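Local coordinates for uncharacterized protein (Desulfovibrio piger ATCC 29098, PDB 4Z48), which is of unknown function but, as a member of the LolA-like family, may bind lipid or another hydrophobic ligand in the cell envelope, at residues Ile65-Pro70 against Ala112-Ser117; Asp90-Tyr95 against Ser108-Ser113. One frame throughout, in Å; residues are numbered along the deposited sequence.

Interaction 1: residues Ile65-Pro70 against Ala112-Ser117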
# COMPACT_ATOMS: atom_id res chain seq x y z
N ILE A 65 8.39 5.23 7.60
CA ILE A 65 7.25 5.04 8.51
C ILE A 65 7.80 5.06 9.92
O ILE A 65 8.65 4.24 10.23
CB ILE A 65 6.42 3.77 8.19
CG1 ILE A 65 5.88 3.81 6.73
CG2 ILE A 65 5.27 3.62 9.22
CD1 ILE A 65 5.37 2.51 6.28
N VAL A 66 7.36 6.03 10.75
CA VAL A 66 7.85 6.18 12.12
C VAL A 66 6.70 5.96 13.11
O VAL A 66 5.75 6.76 13.12
CB VAL A 66 8.52 7.55 12.37
CG1 VAL A 66 9.13 7.60 13.77
CG2 VAL A 66 9.59 7.86 11.33
N PHE A 67 6.78 4.90 13.94
CA PHE A 67 5.76 4.62 14.98
C PHE A 67 6.05 5.43 16.24
O PHE A 67 7.20 5.50 16.71
CB PHE A 67 5.73 3.10 15.32
CG PHE A 67 5.12 2.32 14.19
CD1 PHE A 67 5.89 1.90 13.10
CD2 PHE A 67 3.76 2.06 14.16
CE1 PHE A 67 5.31 1.26 12.01
CE2 PHE A 67 3.18 1.37 13.08
CZ PHE A 67 3.96 1.01 12.00
N ASP A 68 5.00 5.94 16.85
CA ASP A 68 5.25 6.71 18.07
C ASP A 68 4.53 6.13 19.28
O ASP A 68 4.95 6.41 20.39
CB ASP A 68 4.85 8.19 17.87
CG ASP A 68 3.48 8.35 17.23
OD1 ASP A 68 2.51 7.81 17.78
OD2 ASP A 68 3.37 9.08 16.23
N ARG A 69 3.39 5.42 19.07
CA ARG A 69 2.56 4.88 20.15
C ARG A 69 1.96 3.52 19.75
O ARG A 69 1.75 3.29 18.56
CB ARG A 69 1.41 5.86 20.53
CG ARG A 69 1.81 7.27 21.00
CD ARG A 69 2.29 7.34 22.44
NE ARG A 69 1.20 7.03 23.37
CZ ARG A 69 1.36 6.48 24.56
NH1 ARG A 69 2.58 6.18 25.01
NH2 ARG A 69 0.31 6.22 25.32
N PRO A 70 1.63 2.63 20.72
CA PRO A 70 1.92 2.75 22.17
C PRO A 70 3.42 2.61 22.44
O PRO A 70 4.23 2.43 21.52
CB PRO A 70 1.11 1.60 22.80
CG PRO A 70 1.03 0.55 21.70
CD PRO A 70 1.05 1.32 20.38
N ALA A 112 5.23 -11.67 5.27
CA ALA A 112 4.92 -11.67 6.69
C ALA A 112 4.09 -10.46 7.08
O ALA A 112 4.05 -9.44 6.38
CB ALA A 112 6.23 -11.71 7.51
N SER A 113 3.38 -10.59 8.20
CA SER A 113 2.54 -9.56 8.77
C SER A 113 3.31 -8.27 9.02
O SER A 113 4.45 -8.32 9.50
CB SER A 113 1.94 -10.04 10.08
OG SER A 113 1.08 -9.03 10.58
N PHE A 114 2.68 -7.13 8.75
CA PHE A 114 3.28 -5.83 9.06
C PHE A 114 2.75 -5.38 10.42
O PHE A 114 1.58 -5.08 10.52
CB PHE A 114 2.96 -4.80 7.95
CG PHE A 114 3.34 -3.37 8.23
CD1 PHE A 114 4.67 -2.94 8.14
CD2 PHE A 114 2.37 -2.43 8.61
CE1 PHE A 114 5.01 -1.61 8.36
CE2 PHE A 114 2.73 -1.11 8.90
CZ PHE A 114 4.04 -0.70 8.77
N MSE A 115 3.60 -5.41 11.47
CA MSE A 115 3.25 -4.90 12.83
C MSE A 115 2.02 -5.58 13.43
O MSE A 115 1.21 -4.92 14.11
CB MSE A 115 3.07 -3.38 12.78
CG MSE A 115 4.31 -2.65 12.29
SE MSE A 115 5.70 -2.82 13.59
CE MSE A 115 4.88 -1.59 14.96
N ARG A 116 1.93 -6.91 13.19
CA ARG A 116 0.88 -7.83 13.63
C ARG A 116 -0.49 -7.46 13.04
O ARG A 116 -1.51 -8.00 13.49
CB ARG A 116 0.81 -7.91 15.17
CG ARG A 116 2.15 -8.36 15.75
CD ARG A 116 2.21 -8.24 17.24
NE ARG A 116 1.29 -9.13 17.91
CZ ARG A 116 1.20 -9.23 19.24
NH1 ARG A 116 1.98 -8.49 20.02
NH2 ARG A 116 0.34 -10.07 19.79
N SER A 117 -0.52 -6.56 12.02
CA SER A 117 -1.75 -6.15 11.33
C SER A 117 -2.13 -7.13 10.22
O SER A 117 -1.43 -8.12 9.96
CB SER A 117 -1.63 -4.74 10.76
OG SER A 117 -0.88 -4.74 9.55
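Phe114 reaches from the loop toward strand 60-69 and meets Phe67 coming the opposite way. Its CG stands anti to the backbone N (chi1 171°), which swings the ring toward the strand, where CZ comes 3.7 Å from Phe67 CZ. That contact lies near the plane of the Phe67 ring, at its edge. The two planes are inclined by 49°, with centroids 5.9 Å apart. Ile65 adds its end methyl group, CD1 sitting 4.3 Å from Phe114 CZ. Ile65 and Phe67 line an apolar face of the curved antiparallel sheet of a LolA-like fold, and the loop carrying Phe114 lies across it; Tyr78, on the adjacent strand 77-82, meets the Phe114 ring as well.

Met115, a selenomethionine, comes next and bends at both chi2 and chi3. Its CG passes over the Phe114 ring and also touches Phe67 CZ at 3.7 Å. The bends then bring CE over the centre of one Phe67 face, 3.8 Å from the centroid and 5° off the ring normal: a CH-pi contact. SE, one atom back, stands more obliquely, 4.7 Å from the same centroid, a Met-aromatic contact.

Beyond it the chain turns back through a type I' beta turn from Phe114 to Ser117, with Met115 and Arg116 both at positive phi. Phe114 O is gripped twice by Ser117, by N at 3.0 Å and by OG at 2.7 Å, the hydroxyl lying in the carbonyl plane. Ser117 O in turn accepts a bond from Ser113 OG.

Interaction 2: residues Asp90-Tyr95 against Ser108-Ser113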
# COMPACT_ATOMS: atom_id res chain seq x y z
N ASP A 90 12.40 -4.12 -4.56
CA ASP A 90 12.25 -3.03 -3.60
C ASP A 90 13.03 -3.36 -2.36
O ASP A 90 13.03 -4.52 -1.91
CB ASP A 90 10.78 -2.80 -3.23
CG ASP A 90 9.90 -2.14 -4.28
OD1 ASP A 90 10.41 -1.83 -5.40
OD2 ASP A 90 8.71 -1.92 -3.99
N ASP A 91 13.74 -2.36 -1.83
CA ASP A 91 14.53 -2.45 -0.62
C ASP A 91 13.68 -2.03 0.59
O ASP A 91 12.94 -1.04 0.57
CB ASP A 91 15.79 -1.58 -0.72
CG ASP A 91 16.86 -2.11 -1.66
OD1 ASP A 91 17.16 -3.31 -1.58
OD2 ASP A 91 17.42 -1.31 -2.44
N MSE A 92 13.81 -2.77 1.65
CA MSE A 92 13.07 -2.47 2.86
C MSE A 92 13.89 -2.86 4.08
O MSE A 92 14.56 -3.92 4.10
CB MSE A 92 11.72 -3.20 2.86
CG MSE A 92 10.88 -2.94 4.08
SE MSE A 92 9.16 -3.83 3.97
CE MSE A 92 8.47 -2.97 2.51
N TRP A 93 13.85 -2.00 5.07
CA TRP A 93 14.50 -2.20 6.36
C TRP A 93 13.60 -1.76 7.51
O TRP A 93 12.78 -0.84 7.38
CB TRP A 93 15.80 -1.41 6.43
CG TRP A 93 16.82 -1.75 5.39
CD1 TRP A 93 17.86 -2.62 5.51
CD2 TRP A 93 17.00 -1.09 4.13
NE1 TRP A 93 18.66 -2.57 4.39
CE2 TRP A 93 18.16 -1.62 3.53
CE3 TRP A 93 16.28 -0.08 3.45
CZ2 TRP A 93 18.64 -1.18 2.29
CZ3 TRP A 93 16.76 0.36 2.23
CH2 TRP A 93 17.91 -0.20 1.65
N VAL A 94 13.79 -2.40 8.65
CA VAL A 94 13.07 -2.03 9.88
C VAL A 94 14.09 -1.81 10.99
O VAL A 94 14.99 -2.64 11.15
CB VAL A 94 11.97 -3.07 10.31
CG1 VAL A 94 12.55 -4.49 10.50
CG2 VAL A 94 11.22 -2.62 11.57
N TYR A 95 13.97 -0.67 11.72
CA TYR A 95 14.69 -0.41 12.97
C TYR A 95 13.77 -0.85 14.12
O TYR A 95 12.64 -0.36 14.22
CB TYR A 95 15.12 1.06 13.10
CG TYR A 95 15.68 1.36 14.47
CD1 TYR A 95 17.02 1.11 14.77
CD2 TYR A 95 14.86 1.83 15.49
CE1 TYR A 95 17.53 1.31 16.05
CE2 TYR A 95 15.36 2.05 16.77
CZ TYR A 95 16.70 1.81 17.04
OH TYR A 95 17.20 2.04 18.30
N SER A 108 10.90 -13.83 0.89
CA SER A 108 9.64 -14.29 1.48
C SER A 108 9.29 -13.54 2.77
O SER A 108 8.13 -13.56 3.19
CB SER A 108 9.72 -15.79 1.74
OG SER A 108 10.68 -16.05 2.74
N SER A 109 10.27 -12.85 3.41
CA SER A 109 9.95 -12.04 4.59
C SER A 109 8.92 -10.92 4.24
O SER A 109 8.14 -10.53 5.10
CB SER A 109 11.21 -11.43 5.22
OG SER A 109 12.16 -12.43 5.54
N LYS A 110 8.89 -10.47 2.97
CA LYS A 110 7.92 -9.50 2.44
C LYS A 110 6.46 -9.97 2.63
O LYS A 110 5.55 -9.14 2.61
CB LYS A 110 8.16 -9.25 0.93
CG LYS A 110 9.50 -8.67 0.55
CD LYS A 110 9.66 -7.19 0.86
CE LYS A 110 10.84 -6.70 0.07
NZ LYS A 110 11.16 -5.30 0.38
N PHE A 111 6.22 -11.30 2.77
CA PHE A 111 4.86 -11.82 2.86
C PHE A 111 4.34 -11.88 4.27
O PHE A 111 3.15 -12.16 4.44
CB PHE A 111 4.72 -13.23 2.23
CG PHE A 111 5.42 -13.48 0.92
CD1 PHE A 111 5.54 -12.47 -0.03
CD2 PHE A 111 5.90 -14.74 0.61
CE1 PHE A 111 6.23 -12.70 -1.22
CE2 PHE A 111 6.53 -14.99 -0.61
CZ PHE A 111 6.70 -13.97 -1.51
N ALA A 112 5.23 -11.67 5.27
CA ALA A 112 4.92 -11.67 6.69
C ALA A 112 4.09 -10.46 7.08
O ALA A 112 4.05 -9.44 6.38
CB ALA A 112 6.23 -11.71 7.51
N SER A 113 3.38 -10.59 8.20
CA SER A 113 2.54 -9.56 8.77
C SER A 113 3.31 -8.27 9.02
O SER A 113 4.45 -8.32 9.50
CB SER A 113 1.94 -10.04 10.08
OG SER A 113 1.08 -9.03 10.58
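Lys110 and Met92 cross obliquely where a 3-10 turn of the long loop after strand 101-104 comes up against strand 91-96 of the LolA-like antiparallel sheet. The backbone of the turn does not point Lys110 straight at the strand. Instead its CG leaves anti to the carbonyl carbon, the chain bends at chi2 (-74°), and the outer methylenes then run nearly extended, carrying the ammonium group to the start of the strand. Met92 rises toward the turn with CG anti to its backbone N, extended through chi2 and bent at chi3, so that SE and CE lie beside the lysine rather than in line with it. Lys110 NZ sits close over the base of this selenomethionine, 3.3 Å from Met92 CB, and Met92 CE stands 4.1 Å from the same nitrogen.

Held against this apolar side chain, Lys110 NZ donates a hydrogen bond to the backbone carbonyl Asp90 O, 3.1 Å away. Ile105 O offers NZ an additional, weak bond, and Ile105 also pairs with Met92 through the backbone, so the ammonium group links the ends of two neighbouring strands. The Asp90 carboxylate is not its partner: OD2 lies 6.0 Å from Lys110 NZ and is hydrogen-bonded to Ser82 OG, and OD1 to Tyr83 N. At that range the opposite charges may still attract weakly.

Behind Lys110 the turn is closed by Phe111 N bonding to Ser108 O and by Ala112 N bonding to Ser109 O. In the one hydrogen bond between the segments, Lys110 NZ meets Asp90 O at a C=O...N angle of 121°, the nitrogen lying 59° out of the carbonyl plane.

How the interactions relate
Interactions 1 and 2 lie on successive parts of one loop, between strands 101-104 and 133-143, with their centres about 12 Å apart. They share Ala112 and Ser113, a connector that makes neither contact itself. Interaction 2 fastens the loop at strand 91-96 through a polar lysine end, whereas interaction 1 lays aromatic and selenomethionine side chains on strand 60-69. Strand 77-82 runs between those two strands: Tyr78 meets Phe114 and Phe67, and Val80 touches Met92. Met92 SE still lies 6.2 Å from Phe114 CD1. In LolA-like proteins a curved sheet typically encloses a hydrophobic cavity, and this apolar face may correspond to part of its lining.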